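Local coordinates for coenzyme PQQ synthesis protein B (Methylobacterium extorquens, PDB 4Z7R), which takes part in biosynthesis of the redox cofactor pyrroloquinoline quinone as a zinc-binding member of the metallo-beta-lactamase superfamily, at the interface of chains A and B. Coordinates in Å, arbitrary orientation; residue numbers count along the deposited sequence, not the author numbering. Chains: chain A/B, Coenzyme PQQ synthesis protein B.

Contact 1: the interface of chains A and B. Residues chain A 121-124, 163; chain B 121-124.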
loop_
_atom_site.group_PDB
_atom_site.type_symbol
_atom_site.label_atom_id
_atom_site.label_comp_id
_atom_site.label_asym_id
_atom_site.label_seq_id
_atom_site.Cartn_x
_atom_site.Cartn_y
_atom_site.Cartn_z
ATOM N N ASN A 121 -9.140 5.727 -14.705
ATOM C CA ASN A 121 -8.836 4.368 -14.276
ATOM C C ASN A 121 -10.008 3.800 -13.483
ATOM O O ASN A 121 -10.268 4.221 -12.357
ATOM C CB ASN A 121 -7.564 4.329 -13.424
ATOM C CG ASN A 121 -6.310 4.604 -14.227
ATOM O OD1 ASN A 121 -5.687 3.685 -14.759
ATOM N ND2 ASN A 121 -5.925 5.873 -14.313
ATOM N N ARG A 122 -10.714 2.845 -14.080
ATOM C CA ARG A 122 -11.911 2.269 -13.470
ATOM C C ARG A 122 -11.636 1.550 -12.148
ATOM O O ARG A 122 -12.551 1.337 -11.355
ATOM C CB ARG A 122 -12.595 1.319 -14.455
ATOM C CG ARG A 122 -13.375 2.044 -15.543
ATOM C CD ARG A 122 -14.221 1.086 -16.360
ATOM N NE ARG A 122 -13.396 0.153 -17.121
ATOM C CZ ARG A 122 -12.832 0.442 -18.289
ATOM N NH1 ARG A 122 -13.001 1.640 -18.832
ATOM N NH2 ARG A 122 -12.096 -0.466 -18.916
ATOM N N VAL A 123 -10.385 1.171 -11.912
ATOM C CA VAL A 123 -10.031 0.511 -10.659
ATOM C C VAL A 123 -10.289 1.436 -9.460
ATOM O O VAL A 123 -10.565 0.968 -8.355
ATOM C CB VAL A 123 -8.555 0.043 -10.662
ATOM C CG1 VAL A 123 -7.597 1.233 -10.621
ATOM C CG2 VAL A 123 -8.292 -0.914 -9.505
ATOM N N PHE A 124 -10.229 2.745 -9.690
ATOM C CA PHE A 124 -10.503 3.727 -8.642
ATOM C C PHE A 124 -11.999 3.957 -8.403
ATOM O O PHE A 124 -12.374 4.783 -7.569
ATOM C CB PHE A 124 -9.821 5.061 -8.971
ATOM C CG PHE A 124 -8.326 5.025 -8.832
ATOM C CD1 PHE A 124 -7.732 5.095 -7.581
ATOM C CD2 PHE A 124 -7.514 4.918 -9.949
ATOM C CE1 PHE A 124 -6.354 5.055 -7.447
ATOM C CE2 PHE A 124 -6.137 4.879 -9.824
ATOM C CZ PHE A 124 -5.556 4.946 -8.569
ATOM N N TRP A 163 3.731 6.660 -15.437
ATOM C CA TRP A 163 2.734 5.885 -16.172
ATOM C C TRP A 163 1.992 6.718 -17.217
ATOM O O TRP A 163 1.105 6.211 -17.903
ATOM C CB TRP A 163 1.732 5.226 -15.210
ATOM C CG TRP A 163 0.981 6.156 -14.296
ATOM C CD1 TRP A 163 1.428 6.691 -13.121
ATOM C CD2 TRP A 163 -0.363 6.627 -14.464
ATOM N NE1 TRP A 163 0.452 7.479 -12.558
ATOM C CE2 TRP A 163 -0.658 7.456 -13.362
ATOM C CE3 TRP A 163 -1.344 6.437 -15.444
ATOM C CZ2 TRP A 163 -1.889 8.093 -13.212
ATOM C CZ3 TRP A 163 -2.568 7.067 -15.293
ATOM C CH2 TRP A 163 -2.829 7.887 -14.187
ATOM N N ASN B 121 -6.501 -0.361 -17.215
ATOM C CA ASN B 121 -6.092 0.704 -16.305
ATOM C C ASN B 121 -4.652 1.137 -16.576
ATOM O O ASN B 121 -3.714 0.387 -16.295
ATOM C CB ASN B 121 -6.242 0.251 -14.851
ATOM C CG ASN B 121 -7.695 0.102 -14.432
ATOM O OD1 ASN B 121 -8.313 1.047 -13.947
ATOM N ND2 ASN B 121 -8.246 -1.095 -14.616
ATOM N N ARG B 122 -4.469 2.333 -17.128
ATOM C CA ARG B 122 -3.127 2.793 -17.481
ATOM C C ARG B 122 -2.207 2.958 -16.270
ATOM O O ARG B 122 -0.987 2.948 -16.416
ATOM C CB ARG B 122 -3.182 4.110 -18.259
ATOM C CG ARG B 122 -3.586 3.959 -19.718
ATOM C CD ARG B 122 -3.352 5.252 -20.483
ATOM N NE ARG B 122 -1.925 5.541 -20.613
ATOM C CZ ARG B 122 -1.429 6.628 -21.195
ATOM N NH1 ARG B 122 -2.241 7.544 -21.702
ATOM N NH2 ARG B 122 -0.115 6.801 -21.268
ATOM N N VAL B 123 -2.778 3.112 -15.081
ATOM C CA VAL B 123 -1.960 3.252 -13.879
ATOM C C VAL B 123 -1.130 1.983 -13.620
ATOM O O VAL B 123 -0.051 2.046 -13.029
ATOM C CB VAL B 123 -2.825 3.592 -12.640
ATOM C CG1 VAL B 123 -3.695 2.409 -12.229
ATOM C CG2 VAL B 123 -1.947 4.054 -11.486
ATOM N N PHE B 124 -1.618 0.838 -14.085
ATOM C CA PHE B 124 -0.874 -0.411 -13.942
ATOM C C PHE B 124 0.234 -0.564 -14.984
ATOM O O PHE B 124 0.930 -1.580 -15.008
ATOM C CB PHE B 124 -1.821 -1.613 -14.009
ATOM C CG PHE B 124 -2.678 -1.778 -12.785
ATOM C CD1 PHE B 124 -2.154 -2.333 -11.629
ATOM C CD2 PHE B 124 -4.006 -1.389 -12.791
ATOM C CE1 PHE B 124 -2.936 -2.490 -10.500
ATOM C CE2 PHE B 124 -4.795 -1.544 -11.665
ATOM C CZ PHE B 124 -4.259 -2.094 -10.518
#
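The side-chain carbonyl oxygen OD1 of B:Asn121 accepts a hydrogen bond from the backbone N of A:Val123 at 2.9 Å, and OD1 of A:Asn121 accepts from the N of B:Val123 at 3.0 Å in the reciprocal bond. Both are fairly straight, with 165° at the hydrogen in the second. Each donor lies out of the amide plane, by 28° for B:Val123 N. The N of B:Arg122 is just as near to A:Asn121 OD1, but its N-H points away, so proximity there is not bonding. Each OD1 therefore faces the first turn of the partner's 3-10 helix and caps it across the interface; the positive end of that turn would probably favour the oxygen.

In both copies Asn121 CG lies beside the backbone N and opposite the carbonyl carbon (chi1 -70°), which directs the amide across to the partner. The valine side chain closes over this amide: A:Val123 CB is 3.9 Å from B:Asn121 CG. The CE2 corner of the B:Phe124 ring meets A:Val123 CG1 at 4.1 Å, while Asn121 O of the ring's own chain lies in plane at the ring edge.

Farther along, A:Trp163 lays one indole face against the backbone of B:Val123, whose CA stands 3.5 Å above the ring plane, towards the rim. The nearest carbon pair is A:Trp163 CE3 and B:Val123 CA, at 3.6 Å. In the fold, Asn121 lies in the short loop that follows helix 112-119, directly before the 3-10 helix 122-126, which meets its symmetry counterpart here, and Trp163 belongs to the short 3-10 helix 162-164.

Contact 2: the interface of chains A and B. Residues chain A 11-12, 39, 91-92; chain B 98, 101-102.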
loop_
_atom_site.group_PDB
_atom_site.type_symbol
_atom_site.label_atom_id
_atom_site.label_comp_id
_atom_site.label_asym_id
_atom_site.label_seq_id
_atom_site.Cartn_x
_atom_site.Cartn_y
_atom_site.Cartn_z
ATOM N N GLY A 11 8.834 7.705 -3.771
ATOM C CA GLY A 11 8.335 6.458 -4.322
ATOM C C GLY A 11 9.274 5.309 -4.001
ATOM O O GLY A 11 10.490 5.447 -4.118
ATOM N N GLY A 12 8.708 4.190 -3.563
ATOM C CA GLY A 12 9.488 3.015 -3.213
ATOM C C GLY A 12 9.671 2.865 -1.713
ATOM O O GLY A 12 9.843 1.757 -1.201
ATOM N N GLN A 39 5.844 5.900 2.110
ATOM C CA GLN A 39 5.866 6.832 0.983
ATOM C C GLN A 39 5.053 8.109 1.191
ATOM O O GLN A 39 4.056 8.118 1.910
ATOM C CB GLN A 39 5.407 6.118 -0.289
ATOM C CG GLN A 39 6.447 5.118 -0.797
ATOM C CD GLN A 39 5.871 4.086 -1.743
ATOM O OE1 GLN A 39 5.932 4.241 -2.961
ATOM N NE2 GLN A 39 5.318 3.016 -1.184
ATOM N N VAL A 91 2.125 7.297 -8.771
ATOM C CA VAL A 91 1.569 6.121 -8.105
ATOM C C VAL A 91 1.756 6.188 -6.591
ATOM O O VAL A 91 0.875 5.775 -5.834
ATOM C CB VAL A 91 2.186 4.820 -8.673
ATOM C CG1 VAL A 91 2.288 3.737 -7.613
ATOM C CG2 VAL A 91 1.356 4.335 -9.838
ATOM N N ASP A 92 2.867 6.759 -6.137
ATOM C CA ASP A 92 3.101 6.824 -4.697
ATOM C C ASP A 92 2.218 7.882 -4.025
ATOM O O ASP A 92 2.192 7.984 -2.802
ATOM C CB ASP A 92 4.579 7.099 -4.390
ATOM C CG ASP A 92 5.069 8.414 -4.964
ATOM O OD1 ASP A 92 4.463 8.903 -5.933
ATOM O OD2 ASP A 92 6.058 8.962 -4.438
ATOM N N LEU B 98 0.859 -2.184 -8.141
ATOM C CA LEU B 98 1.385 -0.828 -8.261
ATOM C C LEU B 98 2.676 -0.632 -7.464
ATOM O O LEU B 98 3.442 0.289 -7.736
ATOM C CB LEU B 98 0.335 0.194 -7.814
ATOM C CG LEU B 98 -0.957 0.245 -8.628
ATOM C CD1 LEU B 98 -1.894 1.320 -8.079
ATOM C CD2 LEU B 98 -0.641 0.483 -10.102
ATOM N N ARG B 101 6.851 -2.051 -9.183
ATOM C CA ARG B 101 6.975 -1.263 -10.409
ATOM C C ARG B 101 8.391 -0.849 -10.813
ATOM O O ARG B 101 8.625 -0.502 -11.969
ATOM C CB ARG B 101 6.117 0.000 -10.280
ATOM C CG ARG B 101 6.546 0.931 -9.151
ATOM C CD ARG B 101 5.647 2.164 -9.068
ATOM N NE ARG B 101 6.102 3.097 -8.043
ATOM C CZ ARG B 101 5.728 3.049 -6.767
ATOM N NH1 ARG B 101 6.202 3.938 -5.906
ATOM N NH2 ARG B 101 4.888 2.108 -6.349
ATOM N N GLU B 102 9.331 -0.879 -9.876
ATOM C CA GLU B 102 10.633 -0.265 -10.120
ATOM C C GLU B 102 11.566 -1.126 -10.969
ATOM O O GLU B 102 12.653 -1.495 -10.530
ATOM C CB GLU B 102 11.317 0.077 -8.793
ATOM C CG GLU B 102 10.657 1.216 -8.027
ATOM C CD GLU B 102 9.545 0.740 -7.113
ATOM O OE1 GLU B 102 9.163 -0.446 -7.205
ATOM O OE2 GLU B 102 9.052 1.551 -6.303
HETATM O O HOH W 1 5.006 1.087 -3.411
#
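B:Arg101 reaches into chain A and donates a hydrogen bond from NH1 to the side-chain amide oxygen OE1 of A:Gln39 at 3.0 Å. The bond arrives nearly along the C=O axis, with a C=O...N angle of 167°, and the amide and guanidinium planes are only 16° apart. The same oxygen takes a second hydrogen bond within chain A, from A:Gly12 N at 2.8 Å, but that donor stands above the amide plane. Two donors thus hold OE1 from different directions. On its own side, B:Arg101 NH2 donates to B:Leu98 O at 2.7 Å, which fixes the rotation of the guanidinium. A water links this NH2 with A:Gln39 NE2.

Charge contributes more loosely. B:Glu102 OE2 lies over one guanidinium face and forms a long salt bridge to B:Arg101 NH1, at 3.7 Å. A:Asp92, a zinc ligand of the metallo-beta-lactamase-like site, has its OD2 5.2 Å from B:Arg101 NH1, too far for a salt bridge; its neighbour A:Val91 carries the packing against the arginine.

Apolar packing covers the opposite guanidinium face, where A:Val91 CG1 sits 3.6 Å from B:Arg101 CZ. The arginine leaves its backbone with CG between N and the carbonyl carbon (chi1 62°) and then runs extended to NE. Beside it, A:Val91 CG1 also touches B:Leu98 CB, at 4.1 Å.

The C-alpha centres of contact 1 and contact 2 lie about 14 Å apart, and the two share no residue. Contact 1 pairs segment 121-124 with its own copy, with Trp163 packing from beside it, whereas contact 2 has a separate twin with the chains exchanged. In both copies of contact 2 the start of the 91-102 stretch of one chain meets its end from the other; the twin exchanges the roles, so each chain both gives and receives an arginine. Contact 2 brings the interface close to the zinc site, which suggests that pairing could shape its surroundings; the structure alone does not show whether this dimer is the working form.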